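Local coordinates for dihydrodipicolinate reductase N-terminus domain-containing protein (Mycobacterium smegmatis, PDB 6IAQ) that binds NADP and probably acts as an amine dehydrogenase, able to carry out the asymmetric reductive amination of ketones to amines, at residues T143-M148 with D281-T286; P200-R205 with F252-R257; I8-Y13 with K29-V34. One frame throughout, in Å; residues are numbered along the deposited sequence.

Interaction 1 of 3, residues T143-M148 with D281-T286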
loop_
_atom_site.group_PDB
_atom_site.type_symbol
_atom_site.label_atom_id
_atom_site.label_comp_id
_atom_site.label_asym_id
_atom_site.label_seq_id
_atom_site.Cartn_x
_atom_site.Cartn_y
_atom_site.Cartn_z
ATOM N N THR A 143 -7.748 -2.898 -1.588
ATOM C CA THR A 143 -6.663 -2.146 -0.919
ATOM C C THR A 143 -6.577 -2.525 0.562
ATOM O O THR A 143 -5.488 -2.936 1.008
ATOM C CB THR A 143 -6.838 -0.643 -1.102
ATOM O OG1 THR A 143 -6.830 -0.343 -2.480
ATOM C CG2 THR A 143 -5.739 0.132 -0.424
ATOM N N PHE A 144 -7.664 -2.403 1.328
ATOM C CA PHE A 144 -7.578 -2.297 2.816
ATOM C C PHE A 144 -7.336 -3.645 3.480
ATOM O O PHE A 144 -6.810 -3.634 4.598
ATOM C CB PHE A 144 -8.808 -1.576 3.356
ATOM C CG PHE A 144 -8.835 -0.131 2.935
ATOM C CD1 PHE A 144 -8.002 0.800 3.540
ATOM C CD2 PHE A 144 -9.634 0.281 1.878
ATOM C CE1 PHE A 144 -8.024 2.126 3.128
ATOM C CE2 PHE A 144 -9.627 1.593 1.448
ATOM C CZ PHE A 144 -8.807 2.520 2.061
ATOM N N TRP A 145 -7.660 -4.765 2.824
ATOM C CA TRP A 145 -7.464 -6.103 3.431
ATOM C C TRP A 145 -6.448 -6.935 2.635
ATOM O O TRP A 145 -6.004 -7.951 3.195
ATOM C CB TRP A 145 -8.784 -6.860 3.622
ATOM C CG TRP A 145 -9.762 -6.206 4.537
ATOM C CD1 TRP A 145 -9.510 -5.223 5.452
ATOM C CD2 TRP A 145 -11.158 -6.511 4.655
ATOM N NE1 TRP A 145 -10.653 -4.896 6.131
ATOM C CE2 TRP A 145 -11.691 -5.649 5.643
ATOM C CE3 TRP A 145 -12.030 -7.366 3.966
ATOM C CZ2 TRP A 145 -13.051 -5.625 5.963
ATOM C CZ3 TRP A 145 -13.368 -7.384 4.323
ATOM C CH2 TRP A 145 -13.876 -6.513 5.295
ATOM N N VAL A 146 -6.093 -6.551 1.410
ATOM C CA VAL A 146 -5.168 -7.369 0.580
ATOM C C VAL A 146 -3.926 -6.569 0.182
ATOM O O VAL A 146 -2.860 -6.843 0.770
ATOM C CB VAL A 146 -5.885 -7.969 -0.639
ATOM C CG1 VAL A 146 -4.925 -8.784 -1.493
ATOM C CG2 VAL A 146 -7.118 -8.773 -0.238
ATOM N N ASN A 147 -4.014 -5.646 -0.780
ATOM C CA ASN A 147 -2.823 -5.036 -1.414
ATOM C C ASN A 147 -2.020 -4.153 -0.410
ATOM O O ASN A 147 -0.759 -4.177 -0.469
ATOM C CB ASN A 147 -3.188 -4.279 -2.683
ATOM C CG ASN A 147 -3.460 -5.237 -3.848
ATOM O OD1 ASN A 147 -2.565 -5.941 -4.272
ATOM N ND2 ASN A 147 -4.683 -5.325 -4.351
ATOM N N MET A 148 -2.683 -3.379 0.453
ATOM C CA MET A 148 -1.974 -2.520 1.434
ATOM C C MET A 148 -1.350 -3.401 2.522
ATOM O O MET A 148 -0.275 -3.036 3.063
ATOM C CB MET A 148 -2.924 -1.522 2.113
ATOM C CG MET A 148 -2.142 -0.455 2.887
ATOM S SD MET A 148 -3.252 0.839 3.429
ATOM C CE MET A 148 -3.228 1.827 1.941
ATOM N N ASP A 281 -16.483 2.377 11.734
ATOM C CA ASP A 281 -15.710 1.305 11.059
ATOM C C ASP A 281 -14.268 1.332 11.546
ATOM O O ASP A 281 -13.737 2.453 11.864
ATOM C CB ASP A 281 -15.740 1.471 9.533
ATOM C CG ASP A 281 -17.121 1.303 8.918
ATOM O OD1 ASP A 281 -18.084 0.990 9.688
ATOM O OD2 ASP A 281 -17.243 1.534 7.690
ATOM N N ILE A 282 -13.633 0.170 11.514
ATOM C CA ILE A 282 -12.187 0.049 11.816
ATOM C C ILE A 282 -11.501 -0.851 10.800
ATOM O O ILE A 282 -12.112 -1.791 10.256
ATOM C CB ILE A 282 -11.909 -0.394 13.259
ATOM C CG1 ILE A 282 -12.290 -1.839 13.534
ATOM C CG2 ILE A 282 -12.551 0.569 14.272
ATOM C CD1 ILE A 282 -11.417 -2.453 14.590
ATOM N N ASN A 283 -10.231 -0.547 10.589
ATOM C CA ASN A 283 -9.278 -1.399 9.855
ATOM C C ASN A 283 -7.942 -1.348 10.611
ATOM O O ASN A 283 -7.230 -0.349 10.477
ATOM C CB ASN A 283 -9.086 -0.928 8.420
ATOM C CG ASN A 283 -8.353 -1.969 7.599
ATOM O OD1 ASN A 283 -8.742 -3.141 7.638
ATOM N ND2 ASN A 283 -7.356 -1.549 6.843
ATOM N N GLU A 284 -7.648 -2.367 11.407
ATOM C CA GLU A 284 -6.459 -2.383 12.299
ATOM C C GLU A 284 -5.692 -3.673 12.061
ATOM O O GLU A 284 -6.280 -4.758 12.228
ATOM C CB GLU A 284 -6.836 -2.274 13.766
ATOM C CG GLU A 284 -7.529 -0.992 14.134
ATOM C CD GLU A 284 -7.983 -0.900 15.587
ATOM O OE1 GLU A 284 -7.922 -1.908 16.347
ATOM O OE2 GLU A 284 -8.477 0.155 15.947
ATOM N N TRP A 285 -4.454 -3.544 11.604
ATOM C CA TRP A 285 -3.591 -4.701 11.278
ATOM C C TRP A 285 -2.281 -4.610 12.066
ATOM O O TRP A 285 -1.701 -3.520 12.188
ATOM C CB TRP A 285 -3.319 -4.788 9.786
ATOM C CG TRP A 285 -4.552 -5.131 9.020
ATOM C CD1 TRP A 285 -5.603 -4.304 8.768
ATOM C CD2 TRP A 285 -4.877 -6.400 8.440
ATOM N NE1 TRP A 285 -6.527 -4.966 8.001
ATOM C CE2 TRP A 285 -6.139 -6.261 7.827
ATOM C CE3 TRP A 285 -4.232 -7.635 8.361
ATOM C CZ2 TRP A 285 -6.771 -7.315 7.153
ATOM C CZ3 TRP A 285 -4.859 -8.677 7.716
ATOM C CH2 TRP A 285 -6.110 -8.513 7.112
ATOM N N THR A 286 -1.874 -5.745 12.599
ATOM C CA THR A 286 -0.594 -5.916 13.325
ATOM C C THR A 286 0.187 -7.008 12.614
ATOM O O THR A 286 -0.407 -8.028 12.253
ATOM C CB THR A 286 -0.848 -6.284 14.784
ATOM O OG1 THR A 286 -1.614 -5.232 15.371
ATOM C CG2 THR A 286 0.433 -6.532 15.546
HETATM O O HOH W 1 -12.104 -2.506 7.624
#

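Interaction 2 of 3, residues P200-R205 with F252-R257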
loop_
_atom_site.group_PDB
_atom_site.type_symbol
_atom_site.label_atom_id
_atom_site.label_comp_id
_atom_site.label_asym_id
_atom_site.label_seq_id
_atom_site.Cartn_x
_atom_site.Cartn_y
_atom_site.Cartn_z
ATOM N N PRO A 200 -22.133 -20.414 3.374
ATOM C CA PRO A 200 -21.109 -19.907 2.460
ATOM C C PRO A 200 -19.771 -19.659 3.149
ATOM O O PRO A 200 -19.734 -19.486 4.377
ATOM C CB PRO A 200 -21.662 -18.599 1.866
ATOM C CG PRO A 200 -22.933 -18.308 2.609
ATOM C CD PRO A 200 -23.298 -19.539 3.434
ATOM N N PRO A 201 -18.669 -19.583 2.372
ATOM C CA PRO A 201 -17.368 -19.231 2.931
ATOM C C PRO A 201 -17.432 -17.793 3.498
ATOM O O PRO A 201 -18.213 -16.963 3.051
ATOM C CB PRO A 201 -16.396 -19.336 1.740
ATOM C CG PRO A 201 -17.276 -19.089 0.505
ATOM C CD PRO A 201 -18.639 -19.665 0.892
ATOM N N THR A 202 -16.655 -17.546 4.535
ATOM C CA THR A 202 -16.528 -16.211 5.166
ATOM C C THR A 202 -15.774 -15.285 4.208
ATOM O O THR A 202 -14.874 -15.739 3.479
ATOM C CB THR A 202 -15.869 -16.304 6.546
ATOM O OG1 THR A 202 -14.556 -16.845 6.346
ATOM C CG2 THR A 202 -16.694 -17.147 7.500
ATOM N N PHE A 203 -16.117 -13.998 4.234
ATOM C CA PHE A 203 -15.386 -12.951 3.471
ATOM C C PHE A 203 -13.894 -13.039 3.786
ATOM O O PHE A 203 -13.060 -12.940 2.856
ATOM C CB PHE A 203 -15.919 -11.560 3.811
ATOM C CG PHE A 203 -17.354 -11.296 3.419
ATOM C CD1 PHE A 203 -18.119 -12.233 2.723
ATOM C CD2 PHE A 203 -17.921 -10.068 3.700
ATOM C CE1 PHE A 203 -19.427 -11.951 2.359
ATOM C CE2 PHE A 203 -19.222 -9.789 3.322
ATOM C CZ PHE A 203 -19.963 -10.724 2.647
ATOM N N GLY A 204 -13.578 -13.233 5.057
ATOM C CA GLY A 204 -12.193 -13.240 5.548
ATOM C C GLY A 204 -11.400 -14.418 5.025
ATOM O O GLY A 204 -10.183 -14.276 4.850
ATOM N N ARG A 205 -12.054 -15.549 4.751
ATOM C CA ARG A 205 -11.351 -16.724 4.195
ATOM C C ARG A 205 -10.764 -16.351 2.829
ATOM O O ARG A 205 -9.596 -16.692 2.518
ATOM C CB ARG A 205 -12.309 -17.916 4.164
ATOM C CG ARG A 205 -11.771 -19.101 3.368
ATOM C CD ARG A 205 -10.493 -19.671 3.955
ATOM N NE ARG A 205 -9.903 -20.467 2.895
ATOM C CZ ARG A 205 -10.286 -21.694 2.587
ATOM N NH1 ARG A 205 -11.226 -22.289 3.303
ATOM N NH2 ARG A 205 -9.692 -22.338 1.601
ATOM N N PHE A 252 -22.980 -10.492 12.418
ATOM C CA PHE A 252 -22.092 -11.521 12.987
ATOM C C PHE A 252 -20.636 -11.112 12.828
ATOM O O PHE A 252 -20.297 -10.260 11.981
ATOM C CB PHE A 252 -22.362 -12.915 12.396
ATOM C CG PHE A 252 -22.160 -13.080 10.909
ATOM C CD1 PHE A 252 -20.894 -13.241 10.365
ATOM C CD2 PHE A 252 -23.251 -13.189 10.063
ATOM C CE1 PHE A 252 -20.720 -13.414 8.998
ATOM C CE2 PHE A 252 -23.071 -13.352 8.699
ATOM C CZ PHE A 252 -21.809 -13.480 8.176
ATOM N N THR A 253 -19.815 -11.804 13.612
ATOM C CA THR A 253 -18.351 -11.667 13.652
ATOM C C THR A 253 -17.741 -13.018 13.288
ATOM O O THR A 253 -18.098 -14.010 13.926
ATOM C CB THR A 253 -17.890 -11.135 15.022
ATOM O OG1 THR A 253 -18.525 -9.870 15.246
ATOM C CG2 THR A 253 -16.374 -11.070 15.097
ATOM N N ASP A 254 -16.875 -13.032 12.293
ATOM C CA ASP A 254 -16.070 -14.199 11.883
ATOM C C ASP A 254 -14.645 -14.001 12.383
ATOM O O ASP A 254 -14.190 -12.873 12.387
ATOM C CB ASP A 254 -15.994 -14.386 10.363
ATOM C CG ASP A 254 -17.312 -14.551 9.635
ATOM O OD1 ASP A 254 -18.174 -15.307 10.125
ATOM O OD2 ASP A 254 -17.461 -13.905 8.561
ATOM N N ILE A 255 -13.938 -15.089 12.638
ATOM C CA ILE A 255 -12.463 -15.137 12.801
ATOM C C ILE A 255 -11.956 -16.297 11.955
ATOM O O ILE A 255 -12.506 -17.394 12.058
ATOM C CB ILE A 255 -12.038 -15.214 14.282
ATOM C CG1 ILE A 255 -10.516 -15.202 14.415
ATOM C CG2 ILE A 255 -12.652 -16.403 14.971
ATOM C CD1 ILE A 255 -10.036 -14.666 15.759
ATOM N N ASP A 256 -11.040 -16.001 11.054
ATOM C CA ASP A 256 -10.416 -16.947 10.116
ATOM C C ASP A 256 -8.922 -16.964 10.394
ATOM O O ASP A 256 -8.354 -15.902 10.708
ATOM C CB ASP A 256 -10.724 -16.574 8.663
ATOM C CG ASP A 256 -12.174 -16.848 8.344
ATOM O OD1 ASP A 256 -12.525 -18.060 8.260
ATOM O OD2 ASP A 256 -12.949 -15.876 8.282
ATOM N N ARG A 257 -8.319 -18.134 10.253
ATOM C CA ARG A 257 -6.888 -18.356 10.549
ATOM C C ARG A 257 -6.317 -19.352 9.560
ATOM O O ARG A 257 -6.934 -20.421 9.353
ATOM C CB ARG A 257 -6.747 -18.885 11.975
ATOM C CG ARG A 257 -5.321 -19.189 12.407
ATOM C CD ARG A 257 -5.410 -19.799 13.793
ATOM N NE ARG A 257 -4.403 -19.265 14.679
ATOM C CZ ARG A 257 -3.191 -19.783 14.850
ATOM N NH1 ARG A 257 -2.824 -20.879 14.213
ATOM N NH2 ARG A 257 -2.342 -19.204 15.681
HETATM O O HOH W 2 -18.430 -13.539 6.107
HETATM O O HOH W 3 -15.173 -12.736 7.446
#

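Interaction 3 of 3, residues I8-Y13 with K29-V34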
loop_
_atom_site.group_PDB
_atom_site.type_symbol
_atom_site.label_atom_id
_atom_site.label_comp_id
_atom_site.label_asym_id
_atom_site.label_seq_id
_atom_site.Cartn_x
_atom_site.Cartn_y
_atom_site.Cartn_z
ATOM N N ILE A 8 -15.206 4.423 -22.856
ATOM C CA ILE A 8 -15.667 3.168 -22.179
ATOM C C ILE A 8 -17.198 3.167 -22.158
ATOM O O ILE A 8 -17.803 4.176 -21.711
ATOM C CB ILE A 8 -15.074 3.046 -20.759
ATOM C CG1 ILE A 8 -13.552 2.850 -20.817
ATOM C CG2 ILE A 8 -15.779 1.955 -19.961
ATOM C CD1 ILE A 8 -12.847 3.099 -19.497
ATOM N N ARG A 9 -17.782 2.055 -22.580
ATOM C CA ARG A 9 -19.254 1.841 -22.560
ATOM C C ARG A 9 -19.532 0.787 -21.480
ATOM O O ARG A 9 -18.964 -0.332 -21.557
ATOM C CB ARG A 9 -19.765 1.473 -23.964
ATOM C CG ARG A 9 -19.550 2.563 -25.014
ATOM C CD ARG A 9 -19.751 2.074 -26.443
ATOM N NE ARG A 9 -21.135 1.682 -26.671
ATOM C CZ ARG A 9 -21.607 0.437 -26.691
ATOM N NH1 ARG A 9 -20.803 -0.614 -26.567
ATOM N NH2 ARG A 9 -22.897 0.247 -26.937
ATOM N N ALA A 10 -20.348 1.135 -20.491
ATOM C CA ALA A 10 -20.586 0.274 -19.300
ATOM C C ALA A 10 -22.073 -0.091 -19.153
ATOM O O ALA A 10 -22.923 0.766 -19.476
ATOM C CB ALA A 10 -20.088 0.996 -18.069
ATOM N N VAL A 11 -22.342 -1.297 -18.666
ATOM C CA VAL A 11 -23.678 -1.733 -18.174
ATOM C C VAL A 11 -23.607 -1.835 -16.643
ATOM O O VAL A 11 -22.679 -2.497 -16.128
ATOM C CB VAL A 11 -24.115 -3.052 -18.832
ATOM C CG1 VAL A 11 -25.239 -3.756 -18.055
ATOM C CG2 VAL A 11 -24.573 -2.796 -20.270
ATOM N N VAL A 12 -24.516 -1.163 -15.936
ATOM C CA VAL A 12 -24.569 -1.259 -14.446
ATOM C C VAL A 12 -25.521 -2.418 -14.125
ATOM O O VAL A 12 -26.718 -2.371 -14.497
ATOM C CB VAL A 12 -24.824 0.076 -13.708
ATOM C CG1 VAL A 12 -24.742 1.304 -14.612
ATOM C CG2 VAL A 12 -26.082 0.106 -12.885
ATOM N N TYR A 13 -24.937 -3.502 -13.628
ATOM C CA TYR A 13 -25.574 -4.798 -13.364
ATOM C C TYR A 13 -25.961 -4.833 -11.878
ATOM O O TYR A 13 -25.067 -5.041 -11.002
ATOM C CB TYR A 13 -24.608 -5.896 -13.797
ATOM C CG TYR A 13 -25.212 -7.228 -14.149
ATOM C CD1 TYR A 13 -26.374 -7.685 -13.544
ATOM C CD2 TYR A 13 -24.590 -8.054 -15.062
ATOM C CE1 TYR A 13 -26.880 -8.939 -13.823
ATOM C CE2 TYR A 13 -25.104 -9.299 -15.375
ATOM C CZ TYR A 13 -26.265 -9.735 -14.765
ATOM O OH TYR A 13 -26.771 -10.966 -15.052
ATOM N N LYS A 29 -16.406 10.163 -14.167
ATOM C CA LYS A 29 -15.155 9.751 -14.863
ATOM C C LYS A 29 -15.314 9.901 -16.384
ATOM O O LYS A 29 -14.292 9.659 -17.115
ATOM C CB LYS A 29 -14.783 8.295 -14.562
ATOM C CG LYS A 29 -14.482 7.955 -13.111
ATOM C CD LYS A 29 -13.231 8.590 -12.608
ATOM C CE LYS A 29 -12.822 8.208 -11.201
ATOM N NZ LYS A 29 -12.350 9.399 -10.443
ATOM N N GLY A 30 -16.531 10.190 -16.864
ATOM C CA GLY A 30 -16.840 10.347 -18.296
ATOM C C GLY A 30 -17.271 9.049 -18.958
ATOM O O GLY A 30 -17.358 9.020 -20.218
ATOM N N VAL A 31 -17.537 8.000 -18.177
ATOM C CA VAL A 31 -17.934 6.679 -18.738
ATOM C C VAL A 31 -19.337 6.829 -19.348
ATOM O O VAL A 31 -20.155 7.587 -18.818
ATOM C CB VAL A 31 -17.879 5.564 -17.680
ATOM C CG1 VAL A 31 -18.509 4.279 -18.162
ATOM C CG2 VAL A 31 -16.458 5.297 -17.233
ATOM N N GLN A 32 -19.576 6.139 -20.453
ATOM C CA GLN A 32 -20.904 6.088 -21.108
ATOM C C GLN A 32 -21.673 4.901 -20.519
ATOM O O GLN A 32 -21.265 3.732 -20.742
ATOM C CB GLN A 32 -20.764 5.971 -22.622
ATOM C CG GLN A 32 -20.130 7.196 -23.263
ATOM C CD GLN A 32 -19.777 6.952 -24.704
ATOM O OE1 GLN A 32 -18.615 6.999 -25.100
ATOM N NE2 GLN A 32 -20.793 6.658 -25.493
ATOM N N ILE A 33 -22.735 5.174 -19.765
ATOM C CA ILE A 33 -23.630 4.071 -19.296
ATOM C C ILE A 33 -24.595 3.786 -20.450
ATOM O O ILE A 33 -25.352 4.698 -20.806
ATOM C CB ILE A 33 -24.334 4.425 -17.977
ATOM C CG1 ILE A 33 -23.326 4.715 -16.850
ATOM C CG2 ILE A 33 -25.315 3.325 -17.600
ATOM C CD1 ILE A 33 -23.960 5.285 -15.595
ATOM N N VAL A 34 -24.585 2.566 -20.974
ATOM C CA VAL A 34 -25.412 2.181 -22.145
ATOM C C VAL A 34 -26.489 1.176 -21.728
ATOM O O VAL A 34 -27.349 0.856 -22.574
ATOM C CB VAL A 34 -24.538 1.643 -23.289
ATOM C CG1 VAL A 34 -23.533 2.706 -23.700
ATOM C CG2 VAL A 34 -23.856 0.322 -22.953
#

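Interaction 1 of 3, residues T143-M148 with D281-T286
The amide of Asn283 is the polar centre where helix 141-153 meets strand 282-288. Its ND2 donates to the backbone carbonyl Phe144 O over 3.1 Å (N-H...O 151°), the partner near the amide plane but the donor above the carbonyl plane. The helix widens here into a pi-type turn, Met148 N bonding to Thr143 O. On the other branch, Asn283 OD1 accepts from Trp285 NE1 at 2.9 Å, within the indole plane, and lies 3.0 Å from Trp145 NE1 at the edge of that second indole. With CG anti to the backbone N (chi1 -168°), the Asn283 side chain reaches across to the helix. The two tryptophan side chains cross at about a right angle, their ring planes 46° apart, with Trp145 CD1 3.8 Å from Trp285 CZ2. Water 1 takes a bond from Trp145 NE1 and gives one to Ile282 O, tying the indole to the strand backbone; this side chain comes within about 6 Å of the NADP. Further out, Phe268 meets both indoles, Tyr140 packs on Trp145, and Thr155 of the second subunit on Phe144. An asparagine suits this buried place because one neutral group both donates and accepts, and these two bonds fix the amide's rotation.

Interaction 2 of 3, residues P200-R205 with F252-R257
From its CB, the side chain of Thr202 points at strand 249-260 and splits between two aspartates. CB itself sits 3.4 Å from Asp256 OD2. The methyl, CG2, lies anti to the carbonyl carbon and slides past Asp254, 3.4 Å from its CG. The hydroxyl takes the crowded position between backbone N and carbonyl carbon (chi1 61°), which turns OG1 to the strand and to the helix start. It donates to Asp256 OD2 at 2.7 Å, tip to tip, entering from above the carboxylate plane, and accepts from Arg205 N at 3.2 Å. Thr202 is thus the N-cap of helix 203-215, which suits threonine because its short hydroxyl reaches the amide three residues on. The helix start is thereby set on a strand of the mixed sheet in the C-terminal domain. Two waters extend the cap: water 2 accepts from Phe203 N and water 3 from Gly204 N, and both donate to Asp254 OD2. The acidic pair faces the positive helix end, which would favour its ionised form. Gly204 CA passes 3.9 Å from Asp256 OD2, which suits a residue with no side chain. Asp254 OD1 is held by Arg199 and Thr226, Asp256 OD1 by Thr224.

Interaction 3 of 3, residues I8-Y13 with K29-V34
Strands 9-13 and 32-37 run parallel in register, Arg9 beside Gln32 and Ala10 beside Ile33, so side chains alternate between the two faces of the sheet. On the face of Arg9 and Gln32, the arginine leaves with CG anti to its carbonyl carbon, bends at chi3 (65°) and crosses Val34 at about a right angle. Val34 CG1 lies 4.0 Å from Arg9 CB and equally far from Arg9 NE, spanning stem and guanidinium, while Val34 CG2 lies over one face of the guanidinium, toward its rim. A long side chain suits this margin: its aliphatic part packs on valine, and its charged tip reaches the carbonyls of Thr73 and His74. Val34 CG2 also meets Val11 CG2 at 4.2 Å, again nearly at right angles.

On the face of Ala10 and Ile33 the side chains that meet are aliphatic. Val31 has CG1 anti to its backbone N (chi1 170°), which brings that methyl to 3.6 Å from Ala10 CB and also against Ile8 CG2; the small alanine admits so close an approach. Val12 CG1 meets Ile33 CG2 at 3.7 Å, the two branched chains crossing obliquely.

Between the faces the backbones are joined by Gln32 N to Ile8 O, Ala10 N to Gln32 O (2.8 Å, 166°) and Val34 N to Ala10 O, each arriving nearly along the C=O axis. Gly30, with positive phi, closes the preceding helix in a Schellman motif. The contact pairs the two strands of the first beta-alpha-beta unit of the Rossmann-type fold, joined by helix 17-28; Tyr13, at the strand's C-terminal end, touches NADP. Strand 77-80 flanks strand 9-13 on the side away from 32-37, and helix 66-73 packs on Val11 and Val34.

In the fold
Interactions 1 and 2 are buried and hold helices against strands of the same mixed sheet in the C-terminal part; their centres lie about 15 Å apart, and interaction 2 is nested within the chain segment that interaction 1 closes. Interaction 3 is partly buried and lies in the nucleotide-binding part, centre to centre about 29 Å from interaction 1 and about 33 Å from interaction 2. The chemistry follows the place: a neutral amide among indoles in interaction 1, a hydroxyl, carboxylates and waters at a helix start in interaction 2, and regular parallel strand pairing with aliphatic packing in interaction 3. Interactions 1 and 3 both have residues near the NADP.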